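PDB 6MPR: malonate decarboxylase subunit alpha from Acinetobacter baumannii ATCC 17978, which probably transfers the acyl carrier protein from its acetyl thioester to malonate, forming the malonyl thioester that the malonate decarboxylase complex then decarboxylates. Local coordinates for residues 46-49 / 50-54; 70-73 / 74-77; 183-186 / 187-191; 212-215 / 216-220. All coordinates share one frame; numbering follows the deposited sequence. Where two conformers were deposited one is given.

Interaction 1: 46-49 / 50-54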
# COMPACT_ATOMS: atom_id res chain seq x y z
N GLN A 46 3.11 -36.57 -11.93
CA GLN A 46 3.91 -37.59 -11.27
C GLN A 46 5.36 -37.17 -11.08
O GLN A 46 6.06 -37.78 -10.26
CB GLN A 46 3.83 -38.90 -12.06
CG GLN A 46 4.14 -38.77 -13.55
CD GLN A 46 2.93 -38.38 -14.40
OE1 GLN A 46 2.02 -37.69 -13.95
NE2 GLN A 46 2.92 -38.84 -15.66
N ASP A 47 5.83 -36.15 -11.80
CA ASP A 47 7.25 -35.80 -11.80
C ASP A 47 7.57 -34.55 -11.00
O ASP A 47 8.66 -34.00 -11.15
CB ASP A 47 7.74 -35.63 -13.24
CG ASP A 47 7.59 -36.89 -14.06
OD1 ASP A 47 7.78 -38.00 -13.51
OD2 ASP A 47 7.29 -36.77 -15.26
N ILE A 48 6.65 -34.09 -10.15
CA ILE A 48 6.80 -32.79 -9.51
C ILE A 48 7.99 -32.77 -8.55
O ILE A 48 8.71 -31.77 -8.47
CB ILE A 48 5.48 -32.40 -8.82
CG1 ILE A 48 5.55 -30.97 -8.23
CG2 ILE A 48 5.09 -33.41 -7.73
CD1 ILE A 48 5.78 -29.89 -9.26
N ILE A 49 8.23 -33.87 -7.82
CA ILE A 49 9.28 -33.84 -6.80
C ILE A 49 10.65 -33.71 -7.44
O ILE A 49 11.48 -32.90 -7.02
CB ILE A 49 9.20 -35.08 -5.89
CG1 ILE A 49 8.02 -34.95 -4.93
CG2 ILE A 49 10.52 -35.23 -5.12
CD1 ILE A 49 7.58 -36.27 -4.32
N LYS A 50 10.90 -34.49 -8.49
CA LYS A 50 12.17 -34.39 -9.20
C LYS A 50 12.35 -33.01 -9.80
O LYS A 50 13.45 -32.46 -9.79
CB LYS A 50 12.26 -35.47 -10.29
CG LYS A 50 13.56 -35.46 -11.06
CD LYS A 50 14.70 -36.05 -10.24
CE LYS A 50 15.99 -36.14 -11.03
NZ LYS A 50 17.08 -36.76 -10.23
N VAL A 51 11.27 -32.42 -10.31
CA VAL A 51 11.40 -31.10 -10.93
C VAL A 51 11.66 -30.04 -9.86
O VAL A 51 12.46 -29.12 -10.08
CB VAL A 51 10.16 -30.78 -11.78
CG1 VAL A 51 10.19 -29.33 -12.23
CG2 VAL A 51 10.09 -31.71 -13.00
N LEU A 52 11.00 -30.13 -8.69
CA LEU A 52 11.31 -29.21 -7.59
C LEU A 52 12.78 -29.29 -7.19
O LEU A 52 13.42 -28.26 -6.94
CB LEU A 52 10.42 -29.49 -6.37
CG LEU A 52 8.93 -29.15 -6.50
CD1 LEU A 52 8.15 -29.56 -5.25
CD2 LEU A 52 8.71 -27.66 -6.77
N GLU A 53 13.32 -30.51 -7.09
CA GLU A 53 14.73 -30.71 -6.76
C GLU A 53 15.67 -30.21 -7.84
O GLU A 53 16.88 -30.12 -7.60
CB GLU A 53 14.98 -32.20 -6.52
CG GLU A 53 14.36 -32.72 -5.23
CD GLU A 53 14.47 -34.23 -5.11
OE1 GLU A 53 14.15 -34.74 -4.01
OE2 GLU A 53 14.87 -34.90 -6.09
N THR A 54 15.16 -29.93 -9.04
CA THR A 54 15.95 -29.42 -10.15
C THR A 54 15.90 -27.90 -10.22
O THR A 54 16.90 -27.26 -10.53
CB THR A 54 15.44 -30.01 -11.47
OG1 THR A 54 15.42 -31.44 -11.38
CG2 THR A 54 16.31 -29.58 -12.65
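Val51, Leu52 and Glu53 each give their backbone N-H to the carbonyl four residues back, on Asp47, Ile48 and Ile49, so the start of helix 48-55 is held by regular i to i+4 bonds. The tightest joins Leu52 N to Ile48 O at 2.8 Å and is nearly straight at 166°. Asp47 holds the N-cap position and contributes its carbonyl here; Val51 CG2 comes within 3.3 Å of Asp47 O. On the inward side Ile48 and Leu52 cross obliquely and meet loosely, Ile48 CG1 lying 4.2 Å from Leu52 CD1. Ile48 sends CG1 anti to its own nitrogen (chi1 -175°), which carries that branch along the helix to the leucine. One position on, Ile49 and Glu53 run side by side in the same direction, with Ile49 CG2 3.8 Å from Glu53 OE1; that carboxylate oxygen is bound by the backbone N of Asn83. One turn on from Lys50, Thr54 OG1 donates to Lys50 O at 2.7 Å, a side-chain bond back onto the helix backbone. Ile48 and Leu52 face helix 73-79, where Ile48 packs on Phe74, Leu75 and Ser78 and Leu52 on Ser78, while Thr54 reaches helix 22-34.

Interaction 2: 70-73 / 74-77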
# COMPACT_ATOMS: atom_id res chain seq x y z
N LYS A 70 -6.51 -19.56 -0.15
CA LYS A 70 -6.03 -20.53 -1.14
C LYS A 70 -4.65 -21.07 -0.76
O LYS A 70 -3.74 -20.29 -0.47
CB LYS A 70 -5.97 -19.87 -2.52
CG LYS A 70 -5.21 -20.66 -3.57
CD LYS A 70 -5.32 -19.96 -4.92
CE LYS A 70 -4.43 -18.73 -4.99
NZ LYS A 70 -4.59 -17.97 -6.29
N GLN A 71 -4.50 -22.40 -0.79
CA GLN A 71 -3.23 -23.06 -0.51
C GLN A 71 -2.79 -23.86 -1.72
O GLN A 71 -3.55 -24.69 -2.24
CB GLN A 71 -3.30 -24.02 0.70
CG GLN A 71 -3.92 -23.44 1.97
CD GLN A 71 -3.13 -22.27 2.50
OE1 GLN A 71 -1.89 -22.31 2.55
NE2 GLN A 71 -3.83 -21.20 2.87
N ALA A 72 -1.55 -23.64 -2.15
CA ALA A 72 -0.94 -24.48 -3.18
C ALA A 72 -0.48 -25.78 -2.50
O ALA A 72 0.71 -26.06 -2.34
CB ALA A 72 0.21 -23.75 -3.85
N ASP A 73 -1.46 -26.57 -2.06
CA ASP A 73 -1.12 -27.66 -1.15
C ASP A 73 -0.47 -28.85 -1.86
O ASP A 73 0.27 -29.60 -1.22
CB ASP A 73 -2.35 -28.12 -0.37
CG ASP A 73 -3.40 -28.79 -1.24
OD1 ASP A 73 -4.00 -28.12 -2.12
OD2 ASP A 73 -3.61 -30.01 -1.05
N PHE A 74 -0.72 -29.02 -3.15
CA PHE A 74 0.04 -30.02 -3.90
C PHE A 74 1.52 -29.65 -3.94
O PHE A 74 2.39 -30.51 -3.70
CB PHE A 74 -0.54 -30.16 -5.31
CG PHE A 74 0.22 -31.09 -6.20
CD1 PHE A 74 0.31 -32.45 -5.89
CD2 PHE A 74 0.81 -30.63 -7.35
CE1 PHE A 74 0.99 -33.32 -6.74
CE2 PHE A 74 1.50 -31.48 -8.19
CZ PHE A 74 1.59 -32.83 -7.88
N LEU A 75 1.82 -28.38 -4.19
CA LEU A 75 3.23 -27.97 -4.22
C LEU A 75 3.86 -28.04 -2.83
O LEU A 75 5.01 -28.47 -2.70
CB LEU A 75 3.37 -26.56 -4.81
CG LEU A 75 2.95 -26.40 -6.27
CD1 LEU A 75 3.15 -24.94 -6.76
CD2 LEU A 75 3.67 -27.39 -7.17
N SER A 76 3.13 -27.63 -1.79
CA SER A 76 3.71 -27.67 -0.45
C SER A 76 3.89 -29.11 0.03
O SER A 76 4.93 -29.43 0.61
CB SER A 76 2.86 -26.86 0.54
OG SER A 76 1.52 -27.31 0.60
N ARG A 77 2.91 -30.00 -0.22
CA ARG A 77 3.09 -31.40 0.14
C ARG A 77 4.25 -32.02 -0.62
O ARG A 77 5.01 -32.83 -0.08
CB ARG A 77 1.80 -32.20 -0.11
CG ARG A 77 0.67 -31.93 0.89
CD ARG A 77 -0.56 -32.80 0.62
NE ARG A 77 -1.45 -32.24 -0.41
CZ ARG A 77 -1.59 -32.75 -1.63
NH1 ARG A 77 -0.90 -33.83 -1.99
NH2 ARG A 77 -2.41 -32.18 -2.51
O HOH W 1 -3.74 -29.19 -4.48
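An i to i+4 salt bridge across the first turn of a helix joins Asp73 to Arg77 where the loop after strand 61-64 runs into helix 73-79. Two of the three guanidinium nitrogens, NE and NH2, converge side-on on one carboxylate oxygen: Arg77 NH2 lies 2.9 Å from Asp73 OD2, and the NE bond to the same oxygen is longer at 3.2 Å and more bent. Asp73 OD2 sits almost exactly in the guanidinium plane, but the two nitrogens approach it from the same face of the carboxylate, whose plane is turned 52° from the guanidinium. The bend of the arginine at chi3 (-84°) folds its head back beside the aspartate, with Asp73 O over one face. The other carboxylate oxygen, Asp73 OD1, accepts from the backbone N of Tyr230 and from a water at 2.6 Å. With Arg77 NH1 also paired to Asp226, the arginine spans two acids, which fixes the rotation of its head. The backbone carries the turn: Ser76 N bonds Ala72 O, and Arg77 N bonds Asp73 O, each at 2.9 Å. Ala72, the N-cap residue, centres an inverse gamma turn and packs on Gln198 of strand 194-199. Ser76 OG bonds Glu101 of helix 100-107, while Phe74 and Leu75 rest on Ile48 of helix 48-55.

Interaction 3: 183-186 / 187-191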
# COMPACT_ATOMS: atom_id res chain seq x y z
N ALA A 183 0.67 -10.24 -6.63
CA ALA A 183 1.69 -9.51 -5.89
C ALA A 183 2.89 -10.39 -5.60
O ALA A 183 4.01 -9.88 -5.48
CB ALA A 183 1.12 -8.98 -4.57
N LEU A 184 2.68 -11.71 -5.45
CA LEU A 184 3.79 -12.62 -5.16
C LEU A 184 4.56 -12.99 -6.43
O LEU A 184 5.78 -13.20 -6.38
CB LEU A 184 3.26 -13.89 -4.49
CG LEU A 184 2.46 -13.75 -3.21
CD1 LEU A 184 1.90 -15.10 -2.75
CD2 LEU A 184 3.28 -13.08 -2.11
N ILE A 185 3.85 -13.13 -7.56
CA ILE A 185 4.50 -13.63 -8.77
C ILE A 185 5.31 -12.55 -9.46
O ILE A 185 6.43 -12.81 -9.92
CB ILE A 185 3.44 -14.24 -9.71
CG1 ILE A 185 2.89 -15.53 -9.09
CG2 ILE A 185 4.04 -14.50 -11.09
CD1 ILE A 185 1.70 -16.11 -9.85
N GLU A 186 4.76 -11.33 -9.58
CA GLU A 186 5.44 -10.31 -10.37
C GLU A 186 6.89 -10.09 -9.95
O GLU A 186 7.76 -10.02 -10.84
CB GLU A 186 4.66 -8.99 -10.34
CG GLU A 186 5.42 -7.86 -11.01
CD GLU A 186 4.59 -6.61 -11.25
OE1 GLU A 186 3.34 -6.69 -11.15
OE2 GLU A 186 5.21 -5.56 -11.57
N PRO A 187 7.24 -9.98 -8.66
CA PRO A 187 8.66 -9.76 -8.32
C PRO A 187 9.60 -10.82 -8.85
O PRO A 187 10.72 -10.50 -9.28
CB PRO A 187 8.64 -9.74 -6.78
CG PRO A 187 7.29 -9.16 -6.46
CD PRO A 187 6.37 -9.84 -7.48
N ALA A 188 9.18 -12.09 -8.85
CA ALA A 188 10.00 -13.17 -9.39
C ALA A 188 10.01 -13.18 -10.91
O ALA A 188 11.05 -13.44 -11.53
CB ALA A 188 9.47 -14.51 -8.89
N ALA A 189 8.86 -12.92 -11.52
CA ALA A 189 8.75 -12.97 -12.96
C ALA A 189 9.67 -11.95 -13.62
O ALA A 189 10.11 -12.15 -14.75
CB ALA A 189 7.30 -12.75 -13.38
N PHE A 190 9.98 -10.86 -12.92
CA PHE A 190 10.81 -9.81 -13.49
C PHE A 190 12.18 -9.70 -12.83
O PHE A 190 12.83 -8.66 -12.91
CB PHE A 190 10.04 -8.49 -13.45
CG PHE A 190 8.84 -8.51 -14.37
CD1 PHE A 190 7.61 -8.98 -13.93
CD2 PHE A 190 8.98 -8.15 -15.69
CE1 PHE A 190 6.52 -9.05 -14.79
CE2 PHE A 190 7.89 -8.23 -16.56
CZ PHE A 190 6.67 -8.68 -16.11
N SER A 191 12.65 -10.77 -12.21
CA SER A 191 14.01 -10.79 -11.68
C SER A 191 14.69 -12.12 -11.99
O SER A 191 15.65 -12.48 -11.30
CB SER A 191 14.03 -10.53 -10.18
OG SER A 191 13.19 -11.46 -9.50
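Glu186 meets Phe190 one turn further along the chain, its CG 3.8 Å from the ring atom Phe190 CD1. The two side chains run at a slant to each other, the carboxylate plane 64° from the ring, and the carbonyl of Glu186 lies in the plane of the ring at its edge, with Glu186 O 3.3 Å from Phe190 CD1. That same oxygen accepts the backbone N-H of Phe190 at 3.2 Å, so one carbonyl serves both the backbone and the ring edge. Ile185 O takes a well-formed bond from Ala189 N at 2.9 Å and a weak one from Ala188 N. Beside them Ile185 CG2 and Ala189 CB touch at 4.4 Å. Pro187 has no N-H to give, and its ring carbon CD comes 3.1 Å from Ala183 O, so the bond back to that oxygen is missing and the helix is kinked here. The carbonyl of Leu184 is left buried without a partner in the model. Past the helix, Ser191 OG donates to Pro187 O at 2.7 Å. Glu186 extends straight outward, CG anti to its nitrogen at chi1 174°, and delivers OE2 to Arg347 and Asn349 of the second subunit, which hold the carboxylate in place. Met352 of that subunit packs on Glu186, and Gly341 on Phe190. The whole is a proline-kinked final turn of helix 181-189, its carboxylate and aromatic side chains built into the dimer interface.

Interaction 4: 212-215 / 216-220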
# COMPACT_ATOMS: atom_id res chain seq x y z
N VAL A 212 -7.55 -14.36 -18.30
CA VAL A 212 -6.15 -14.47 -17.91
C VAL A 212 -5.92 -13.54 -16.73
O VAL A 212 -6.04 -12.32 -16.86
CB VAL A 212 -5.19 -14.12 -19.07
CG1 VAL A 212 -3.75 -14.23 -18.60
CG2 VAL A 212 -5.42 -15.06 -20.27
N ASP A 213 -5.59 -14.12 -15.58
CA ASP A 213 -5.23 -13.35 -14.39
C ASP A 213 -3.73 -13.20 -14.23
O ASP A 213 -3.27 -12.17 -13.70
CB ASP A 213 -5.80 -14.01 -13.14
CG ASP A 213 -7.30 -13.88 -13.05
OD1 ASP A 213 -7.78 -12.74 -12.98
OD2 ASP A 213 -8.01 -14.90 -13.03
N ILE A 214 -2.96 -14.20 -14.65
CA ILE A 214 -1.51 -14.15 -14.63
C ILE A 214 -1.06 -14.47 -16.05
O ILE A 214 -1.31 -15.58 -16.54
CB ILE A 214 -0.89 -15.17 -13.66
CG1 ILE A 214 -1.45 -15.01 -12.23
CG2 ILE A 214 0.64 -15.07 -13.68
CD1 ILE A 214 -1.05 -13.72 -11.56
N PRO A 215 -0.40 -13.55 -16.75
CA PRO A 215 0.04 -13.83 -18.13
C PRO A 215 1.12 -14.91 -18.20
O PRO A 215 1.95 -15.07 -17.30
CB PRO A 215 0.61 -12.49 -18.62
CG PRO A 215 0.22 -11.46 -17.59
CD PRO A 215 -0.00 -12.21 -16.30
N ALA A 216 1.10 -15.62 -19.33
CA ALA A 216 2.05 -16.70 -19.59
C ALA A 216 3.50 -16.25 -19.40
O ALA A 216 4.35 -17.03 -18.95
CB ALA A 216 1.84 -17.22 -21.01
N SER A 217 3.83 -15.01 -19.77
CA SER A 217 5.23 -14.63 -19.67
C SER A 217 5.70 -14.47 -18.22
O SER A 217 6.91 -14.40 -17.99
CB SER A 217 5.48 -13.36 -20.46
OG SER A 217 4.77 -12.27 -19.91
N TRP A 218 4.78 -14.44 -17.24
CA TRP A 218 5.19 -14.43 -15.84
C TRP A 218 5.45 -15.81 -15.27
O TRP A 218 5.99 -15.92 -14.16
CB TRP A 218 4.12 -13.75 -14.96
CG TRP A 218 3.82 -12.34 -15.31
CD1 TRP A 218 4.15 -11.67 -16.46
CD2 TRP A 218 3.10 -11.40 -14.49
NE1 TRP A 218 3.67 -10.38 -16.42
CE2 TRP A 218 3.03 -10.19 -15.22
CE3 TRP A 218 2.52 -11.47 -13.23
CZ2 TRP A 218 2.38 -9.06 -14.72
CZ3 TRP A 218 1.89 -10.33 -12.73
CH2 TRP A 218 1.84 -9.15 -13.48
N VAL A 219 5.09 -16.87 -15.99
CA VAL A 219 5.04 -18.23 -15.46
C VAL A 219 6.11 -19.07 -16.15
O VAL A 219 6.21 -19.05 -17.38
CB VAL A 219 3.64 -18.84 -15.66
CG1 VAL A 219 3.60 -20.30 -15.21
CG2 VAL A 219 2.57 -18.00 -14.91
N ASP A 220 6.87 -19.84 -15.38
CA ASP A 220 7.81 -20.75 -16.03
C ASP A 220 7.24 -22.16 -16.21
O ASP A 220 7.45 -22.78 -17.26
CB ASP A 220 9.12 -20.79 -15.25
CG ASP A 220 9.75 -19.43 -15.19
OD1 ASP A 220 10.16 -18.92 -16.26
OD2 ASP A 220 9.78 -18.84 -14.09
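With chi1 at -60° and chi2 at 15°, Trp218 turns its indole back over Pro215, three residues earlier, so that the pyrrolidine lies against one face. Pro215 CD stands 3.8 Å from the centroid of the Trp218 five-membered ring and only 14° off its normal, a CH-pi contact over the face. Pro215 CG reaches further along the indole, 3.8 Å from Trp218 NE1. The backbone closes the same turn: Trp218 N donates to Pro215 O at 2.9 Å. This bond begins the short 3-10 segment 216-218, and Val219 N follows with a bond to Ala216 O. Ile214 uses CG2 for both its contacts, meeting Trp218 CB at 3.9 Å and Val219 CG2 at 3.7 Å, crossing each side chain at about a right angle. Asp213 and Ile214 both pair with Ile172 in a classic beta bulge against strand 172-173. Ile214 and Trp218 pack on Ile185 of helix 181-189, and Arg347 of the second subunit packs against Trp218. Val219 touches Val197 of strand 194-199, next to strand 221-224, which the chain enters directly after Asp220.

Along the chain the four contacts follow one another in series, each a local turn in the part of the chain that builds the parallel sheet with strands 61-64, 158-163, 194-199 and 221-224. Interactions 1 and 2 have centres 14 Å apart and touch, because helices 48-55 and 73-79 pack on each other through Ile48, Phe74 and Leu75. Interactions 3 and 4 lie closer, at 10 Å between centres: the ring of Phe190 meets that of Trp218 edge-to-face, and both turns touch the second subunit. The two pairs approach without meeting, interaction 2 lying about 7 Å from each of 3 and 4 at the nearest atoms. One pair thus joins helices within the subunit, whereas the other contributes to the dimer interface.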